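Long-range contact in Alpha/beta hydrolase (Legionella pneumophila subsp. pneumophila str. Philadelphia 1, PDB 4EZI), which has no established function but adopts the alpha/beta-hydrolase fold and may act as a lipase-like serine hydrolase: residues A[315-327]-A[342-354]. Numbering follows the deposited sequence.
Sequences TKGDRDVPYAGAE and IKSVSDALDHVQA
His351 turns its ring toward Asp318 with CG anti to the backbone N (chi1 -167°), and Asp318 holds chi1 at -147°, off a staggered position, with its carboxylate facing ND1. His351 ND1 donates to Asp318 OD2 at 2.7 Å, nearly straight (166°). The bond lies close to the ring plane and uses the syn lone pair of the carboxylate. Asp318 OD1 accepts from Asp320 N, an Asx turn, and from Val321 N, which comes from above the carboxylate plane. The two bonds help hold the carboxylate in place. Asp320 CB covers one face of the His351 ring, 3.9 Å from its centroid, while its carboxylate is held by Arg217 and Tyr221. At the other ring nitrogen, His351 NE2 is hydrogen-bonded to Ser169 OG. This is consistent with the Ser-His-Asp triad of alpha/beta hydrolases, with acid and histidine on loops after strands 310-314 and 340-344. Thr315 OG1 donates to Leu349 O (2.7 Å), which ties the two loops together. It also accepts from Gly317 N, a local ST turn. Thr315 CG2 presses tightly on Ala354 CB at 3.4 Å. Lys316 N donates to Ser344 OG (3.1 Å), and Lys316 CG lies over the centre of the Tyr323 ring. Ile342 CD1 packs 4.1 Å from Tyr323 CE2, joining helix 323-334 to the edge strand.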
ATOM      1  N   THR A 315       2.396   9.782  11.607  1.00  8.84           N
ATOM      2  CA  THR A 315       2.862  10.027  12.952  1.00  8.94           C
ATOM      3  C   THR A 315       4.193  10.768  12.916  1.00  8.54           C
ATOM      4  O   THR A 315       5.128  10.362  12.219  1.00  8.52           O
ATOM      5  CB  THR A 315       3.019   8.745  13.789  1.00  8.58           C
ATOM      6  OG1 THR A 315       3.640   9.090  15.041  1.00 10.02           O
ATOM      7  CG2 THR A 315       3.824   7.631  13.061  1.00  8.85           C
ATOM      8  N   LYS A 316       4.297  11.863  13.661  1.00  9.61           N
ATOM      9  CA  LYS A 316       5.547  12.577  13.806  1.00  9.34           C
ATOM     10  C   LYS A 316       6.608  11.752  14.537  1.00  9.50           C
ATOM     11  O   LYS A 316       7.798  12.080  14.476  1.00 11.53           O
ATOM     12  CB  LYS A 316       5.338  13.958  14.475  1.00 10.49           C
ATOM     13  CG  LYS A 316       4.628  14.930  13.568  1.00 11.28           C
ATOM     14  CD  LYS A 316       4.274  16.221  14.284  1.00 14.49           C
ATOM     15  CE  LYS A 316       3.652  17.230  13.353  1.00 15.86           C
ATOM     16  NZ  LYS A 316       3.406  18.512  14.079  1.00 21.81           N
ATOM     17  N   GLY A 317       6.198  10.650  15.155  1.00  9.62           N
ATOM     18  CA  GLY A 317       7.142   9.694  15.741  1.00  9.08           C
ATOM     19  C   GLY A 317       7.730   8.701  14.772  1.00  8.27           C
ATOM     20  O   GLY A 317       8.482   7.830  15.167  1.00  9.31           O
ATOM     21  N   ASP A 318       7.373   8.795  13.502  1.00  8.59           N
ATOM     22  CA  ASP A 318       7.815   7.792  12.534  1.00  8.47           C
ATOM     23  C   ASP A 318       9.335   7.792  12.372  1.00  7.27           C
ATOM     24  O   ASP A 318       9.906   8.842  12.087  1.00  9.49           O
ATOM     25  CB  ASP A 318       7.158   8.045  11.176  1.00  7.78           C
ATOM     26  CG  ASP A 318       6.901   6.756  10.414  1.00  8.65           C
ATOM     27  OD1 ASP A 318       7.860   5.963  10.258  1.00  8.23           O
ATOM     28  OD2 ASP A 318       5.747   6.516  10.013  1.00  9.85           O
ATOM     29  N   ARG A 319       9.936   6.619  12.543  1.00  7.65           N
ATOM     30  CA  ARG A 319      11.348   6.400  12.281  1.00  8.21           C
ATOM     31  C   ARG A 319      11.571   5.557  11.027  1.00  7.76           C
ATOM     32  O   ARG A 319      12.705   5.199  10.728  1.00  9.29           O
ATOM     33  CB  ARG A 319      12.056   5.808  13.501  1.00 10.07           C
ATOM     34  CG  ARG A 319      11.929   6.614  14.785  1.00 11.63           C
ATOM     35  CD  ARG A 319      12.177   8.084  14.602  1.00 14.89           C
ATOM     36  NE  ARG A 319      13.437   8.436  13.971  1.00 18.89           N
ATOM     37  CZ  ARG A 319      13.747   9.652  13.491  1.00 20.60           C
ATOM     38  NH1 ARG A 319      12.872  10.656  13.540  1.00 21.72           N
ATOM     39  NH2 ARG A 319      14.936   9.861  12.918  1.00 18.88           N
ATOM     40  N   ASP A 320      10.486   5.242  10.310  1.00  7.73           N
ATOM     41  CA  ASP A 320      10.604   4.461   9.066  1.00  7.57           C
ATOM     42  C   ASP A 320      10.510   5.308   7.809  1.00  7.73           C
ATOM     43  O   ASP A 320      11.227   5.034   6.843  1.00  8.73           O
ATOM     44  CB  ASP A 320       9.526   3.397   8.961  1.00  7.24           C
ATOM     45  CG  ASP A 320       9.719   2.219   9.886  1.00  7.58           C
ATOM     46  OD1 ASP A 320      10.267   2.376  10.989  1.00  9.20           O
ATOM     47  OD2 ASP A 320       9.306   1.109   9.480  1.00  9.18           O
ATOM     48  N   VAL A 321       9.600   6.280   7.798  1.00  8.32           N
ATOM     49  CA  VAL A 321       9.420   7.210   6.691  1.00  9.55           C
ATOM     50  C   VAL A 321       9.308   8.633   7.251  1.00  9.22           C
ATOM     51  O   VAL A 321       8.708   8.833   8.305  1.00  9.76           O
ATOM     52  CB  VAL A 321       8.204   6.876   5.802  1.00 12.35           C
ATOM     53  CG1 VAL A 321       8.386   5.518   5.115  1.00 15.49           C
ATOM     54  CG2 VAL A 321       6.985   6.891   6.609  1.00 13.43           C
ATOM     55  N   PRO A 322       9.891   9.618   6.565  1.00  8.51           N
ATOM     56  CA  PRO A 322      10.044  10.936   7.161  1.00  9.14           C
ATOM     57  C   PRO A 322       8.749  11.721   7.168  1.00  8.77           C
ATOM     58  O   PRO A 322       8.147  11.966   6.119  1.00  9.48           O
ATOM     59  CB  PRO A 322      11.078  11.612   6.264  1.00  9.83           C
ATOM     60  CG  PRO A 322      10.925  10.948   4.944  1.00 10.61           C
ATOM     61  CD  PRO A 322      10.576   9.519   5.268  1.00  9.16           C
ATOM     62  N   TYR A 323       8.333  12.171   8.338  1.00  9.98           N
ATOM     63  CA  TYR A 323       7.146  13.014   8.436  1.00 10.34           C
ATOM     64  C   TYR A 323       7.334  14.306   7.654  1.00 11.75           C
ATOM     65  O   TYR A 323       6.367  14.854   7.123  1.00 10.73           O
ATOM     66  CB  TYR A 323       6.762  13.272   9.895  1.00 10.58           C
ATOM     67  CG  TYR A 323       5.326  13.750   9.995  1.00 10.62           C
ATOM     68  CD1 TYR A 323       4.290  12.826  10.055  1.00 12.21           C
ATOM     69  CD2 TYR A 323       4.997  15.086   9.974  1.00 11.04           C
ATOM     70  CE1 TYR A 323       2.987  13.204  10.107  1.00 11.45           C
ATOM     71  CE2 TYR A 323       3.650  15.487  10.011  1.00 11.62           C
ATOM     72  CZ  TYR A 323       2.655  14.527  10.074  1.00 12.20           C
ATOM     73  OH  TYR A 323       1.331  14.901  10.121  1.00 13.77           O
ATOM     74  N   ALA A 324       8.575  14.800   7.574  1.00 11.54           N
ATOM     75  CA  ALA A 324       8.863  15.977   6.754  1.00 11.51           C
ATOM     76  C   ALA A 324       8.428  15.782   5.303  1.00 12.20           C
ATOM     77  O   ALA A 324       8.070  16.740   4.624  1.00 12.58           O
ATOM     78  CB  ALA A 324      10.343  16.361   6.831  1.00 13.95           C
ATOM     79  N   GLY A 325       8.483  14.552   4.805  1.00 10.81           N
ATOM     80  CA  GLY A 325       7.995  14.291   3.459  1.00 10.85           C
ATOM     81  C   GLY A 325       6.485  14.514   3.342  1.00 10.05           C
ATOM     82  O   GLY A 325       6.001  15.080   2.370  1.00 10.60           O
ATOM     83  N   ALA A 326       5.746  14.097   4.361  1.00 10.10           N
ATOM     84  CA  ALA A 326       4.288  14.314   4.372  1.00 10.74           C
ATOM     85  C   ALA A 326       3.978  15.812   4.387  1.00 10.59           C
ATOM     86  O   ALA A 326       3.072  16.277   3.683  1.00 10.96           O
ATOM     87  CB  ALA A 326       3.644  13.615   5.560  1.00 10.42           C
ATOM     88  N   GLU A 327       4.740  16.572   5.159  1.00  9.92           N
ATOM     89  CA  GLU A 327       4.534  18.020   5.241  1.00 11.01           C
ATOM     90  C   GLU A 327       4.795  18.680   3.890  1.00 10.94           C
ATOM     91  O   GLU A 327       4.017  19.519   3.410  1.00 12.67           O
ATOM     92  CB  GLU A 327       5.402  18.616   6.345  1.00 11.70           C
ATOM     93  CG  GLU A 327       4.952  18.193   7.720  1.00 13.06           C
ATOM     94  CD  GLU A 327       5.881  18.586   8.847  1.00 17.64           C
ATOM     95  OE1 GLU A 327       7.119  18.520   8.647  1.00 20.85           O
ATOM     96  OE2 GLU A 327       5.362  18.892   9.949  1.00 18.89           O
ATOM     97  N   ILE A 342      -3.677  17.399   6.553  1.00 11.10           N
ATOM     98  CA  ILE A 342      -2.581  16.613   7.099  1.00 10.73           C
ATOM     99  C   ILE A 342      -2.855  16.405   8.590  1.00 11.38           C
ATOM    100  O   ILE A 342      -3.332  17.305   9.288  1.00 12.87           O
ATOM    101  CB  ILE A 342      -1.191  17.285   6.858  1.00 11.50           C
ATOM    102  CG1 ILE A 342      -0.076  16.339   7.297  1.00 11.51           C
ATOM    103  CG2 ILE A 342      -1.072  18.682   7.526  1.00 13.09           C
ATOM    104  CD1 ILE A 342       1.321  16.844   6.908  1.00 12.44           C
ATOM    105  N   LYS A 343      -2.593  15.186   9.064  1.00 10.18           N
ATOM    106  CA  LYS A 343      -2.835  14.823  10.444  1.00 10.83           C
ATOM    107  C   LYS A 343      -1.733  13.907  10.959  1.00 10.45           C
ATOM    108  O   LYS A 343      -1.387  12.919  10.306  1.00 11.19           O
ATOM    109  CB  LYS A 343      -4.185  14.095  10.559  1.00 11.62           C
ATOM    110  CG  LYS A 343      -4.477  13.451  11.879  1.00 17.49           C
ATOM    111  CD  LYS A 343      -4.746  14.430  12.977  1.00 23.29           C
ATOM    112  CE  LYS A 343      -5.166  13.676  14.246  1.00 29.00           C
ATOM    113  NZ  LYS A 343      -5.285  14.570  15.428  1.00 33.43           N
ATOM    114  N   SER A 344      -1.234  14.244  12.135  1.00 10.05           N
ATOM    115  CA  SER A 344      -0.345  13.387  12.915  1.00  9.80           C
ATOM    116  C   SER A 344      -1.113  12.833  14.099  1.00 10.46           C
ATOM    117  O   SER A 344      -1.748  13.587  14.858  1.00 12.29           O
ATOM    118  CB  SER A 344       0.866  14.174  13.447  1.00 10.69           C
ATOM    119  OG  SER A 344       1.619  13.354  14.316  1.00 11.00           O
ATOM    120  N   VAL A 345      -1.025  11.518  14.285  1.00  9.96           N
ATOM    121  CA  VAL A 345      -1.692  10.856  15.382  1.00 10.47           C
ATOM    122  C   VAL A 345      -0.877  10.862  16.681  1.00 10.71           C
ATOM    123  O   VAL A 345      -1.424  10.493  17.741  1.00 12.92           O
ATOM    124  CB  VAL A 345      -2.088   9.390  15.035  1.00 10.20           C
ATOM    125  CG1 VAL A 345      -2.992   9.374  13.848  1.00 12.13           C
ATOM    126  CG2 VAL A 345      -0.855   8.512  14.810  1.00 10.13           C
ATOM    127  N   SER A 346       0.387  11.284  16.632  1.00 10.61           N
ATOM    128  CA  SER A 346       1.273  11.260  17.791  1.00 10.85           C
ATOM    129  C   SER A 346       2.555  11.997  17.482  1.00 10.74           C
ATOM    130  O   SER A 346       2.996  12.028  16.324  1.00 10.99           O
ATOM    131  CB  SER A 346       1.646   9.801  18.142  1.00 11.54           C
ATOM    132  OG  SER A 346       2.480   9.724  19.303  1.00 12.08           O
ATOM    133  N   ASP A 347       3.183  12.555  18.517  1.00 11.35           N
ATOM    134  CA  ASP A 347       4.540  13.060  18.389  1.00 10.76           C
ATOM    135  C   ASP A 347       5.610  11.959  18.522  1.00 11.68           C
ATOM    136  O   ASP A 347       6.765  12.181  18.159  1.00 13.33           O
ATOM    137  CB  ASP A 347       4.816  14.144  19.437  1.00 11.41           C
ATOM    138  CG  ASP A 347       4.201  15.486  19.097  1.00 15.87           C
ATOM    139  OD1 ASP A 347       3.807  15.719  17.935  1.00 18.69           O
ATOM    140  OD2 ASP A 347       4.143  16.336  20.025  1.00 19.66           O
ATOM    141  N   ALA A 348       5.259  10.774  19.015  1.00 11.24           N
ATOM    142  CA  ALA A 348       6.275   9.778  19.361  1.00 11.48           C
ATOM    143  C   ALA A 348       5.954   8.327  19.016  1.00 10.74           C
ATOM    144  O   ALA A 348       6.885   7.506  18.988  1.00 11.37           O
ATOM    145  CB  ALA A 348       6.676   9.898  20.842  1.00 13.72           C
ATOM    146  N   LEU A 349       4.698   7.970  18.760  1.00 10.07           N
ATOM    147  CA  LEU A 349       4.413   6.590  18.341  1.00  9.76           C
ATOM    148  C   LEU A 349       5.162   6.325  17.044  1.00  9.02           C
ATOM    149  O   LEU A 349       5.190   7.170  16.149  1.00  9.30           O
ATOM    150  CB  LEU A 349       2.927   6.349  18.119  1.00 10.36           C
ATOM    151  CG  LEU A 349       2.039   6.398  19.367  1.00 11.95           C
ATOM    152  CD1 LEU A 349       0.599   6.189  18.934  1.00 14.92           C
ATOM    153  CD2 LEU A 349       2.507   5.383  20.425  1.00 15.25           C
ATOM    154  N   ASP A 350       5.774   5.144  16.949  1.00  9.11           N
ATOM    155  CA  ASP A 350       6.555   4.779  15.770  1.00  8.20           C
ATOM    156  C   ASP A 350       5.657   4.250  14.641  1.00  7.75           C
ATOM    157  O   ASP A 350       4.434   4.243  14.737  1.00  9.10           O
ATOM    158  CB  ASP A 350       7.708   3.856  16.148  1.00  9.73           C
ATOM    159  CG  ASP A 350       7.287   2.436  16.463  1.00 10.55           C
ATOM    160  OD1 ASP A 350       6.238   1.962  15.988  1.00 10.41           O
ATOM    161  OD2 ASP A 350       8.080   1.767  17.167  1.00 15.01           O
ATOM    162  N   HIS A 351       6.279   3.881  13.528  1.00  8.26           N
ATOM    163  CA  HIS A 351       5.541   3.478  12.324  1.00  7.41           C
ATOM    164  C   HIS A 351       4.592   2.320  12.589  1.00  8.91           C
ATOM    165  O   HIS A 351       3.517   2.219  11.992  1.00 10.13           O
ATOM    166  CB  HIS A 351       6.573   3.060  11.274  1.00  8.01           C
ATOM    167  CG  HIS A 351       6.050   2.890   9.870  1.00  8.25           C
ATOM    168  ND1 HIS A 351       5.595   3.947   9.106  1.00  7.81           N
ATOM    169  CD2 HIS A 351       6.021   1.802   9.048  1.00  8.87           C
ATOM    170  CE1 HIS A 351       5.316   3.518   7.879  1.00  9.03           C
ATOM    171  NE2 HIS A 351       5.579   2.226   7.812  1.00  9.94           N
ATOM    172  N   VAL A 352       5.005   1.408  13.446  1.00  8.05           N
ATOM    173  CA  VAL A 352       4.193   0.240  13.765  1.00  8.94           C
ATOM    174  C   VAL A 352       3.129   0.563  14.815  1.00  9.10           C
ATOM    175  O   VAL A 352       1.941   0.264  14.652  1.00  9.93           O
ATOM    176  CB  VAL A 352       5.073  -0.936  14.205  1.00 10.57           C
ATOM    177  CG1 VAL A 352       4.221  -2.140  14.569  1.00 13.81           C
ATOM    178  CG2 VAL A 352       6.095  -1.260  13.107  1.00 13.57           C
ATOM    179  N   GLN A 353       3.562   1.186  15.891  1.00  9.06           N
ATOM    180  CA  GLN A 353       2.647   1.530  16.963  1.00  8.72           C
ATOM    181  C   GLN A 353       1.492   2.431  16.504  1.00  8.71           C
ATOM    182  O   GLN A 353       0.375   2.346  17.024  1.00  9.39           O
ATOM    183  CB  GLN A 353       3.393   2.240  18.093  1.00 10.41           C
ATOM    184  CG  GLN A 353       4.482   1.408  18.757  1.00 11.70           C
ATOM    185  CD  GLN A 353       5.463   2.248  19.569  1.00 12.38           C
ATOM    186  OE1 GLN A 353       5.752   3.409  19.254  1.00 11.89           O
ATOM    187  NE2 GLN A 353       5.985   1.653  20.625  1.00 16.15           N
ATOM    188  N   ALA A 354       1.792   3.351  15.590  1.00  8.87           N
ATOM    189  CA  ALA A 354       0.807   4.307  15.114  1.00  7.65           C
ATOM    190  C   ALA A 354      -0.242   3.685  14.209  1.00  8.55           C
ATOM    191  O   ALA A 354      -1.273   4.298  13.966  1.00  9.08           O
ATOM    192  CB  ALA A 354       1.494   5.465  14.392  1.00  9.14           C
TER
HETATM  193  O   HOH W   1       3.673  18.224  17.115  1.00 31.19           O
HETATM  194  O   HOH W   2       9.318   7.401  17.696  1.00 14.42           O
HETATM  195  O   HOH W   3       9.232   3.844  13.135  1.00  8.99           O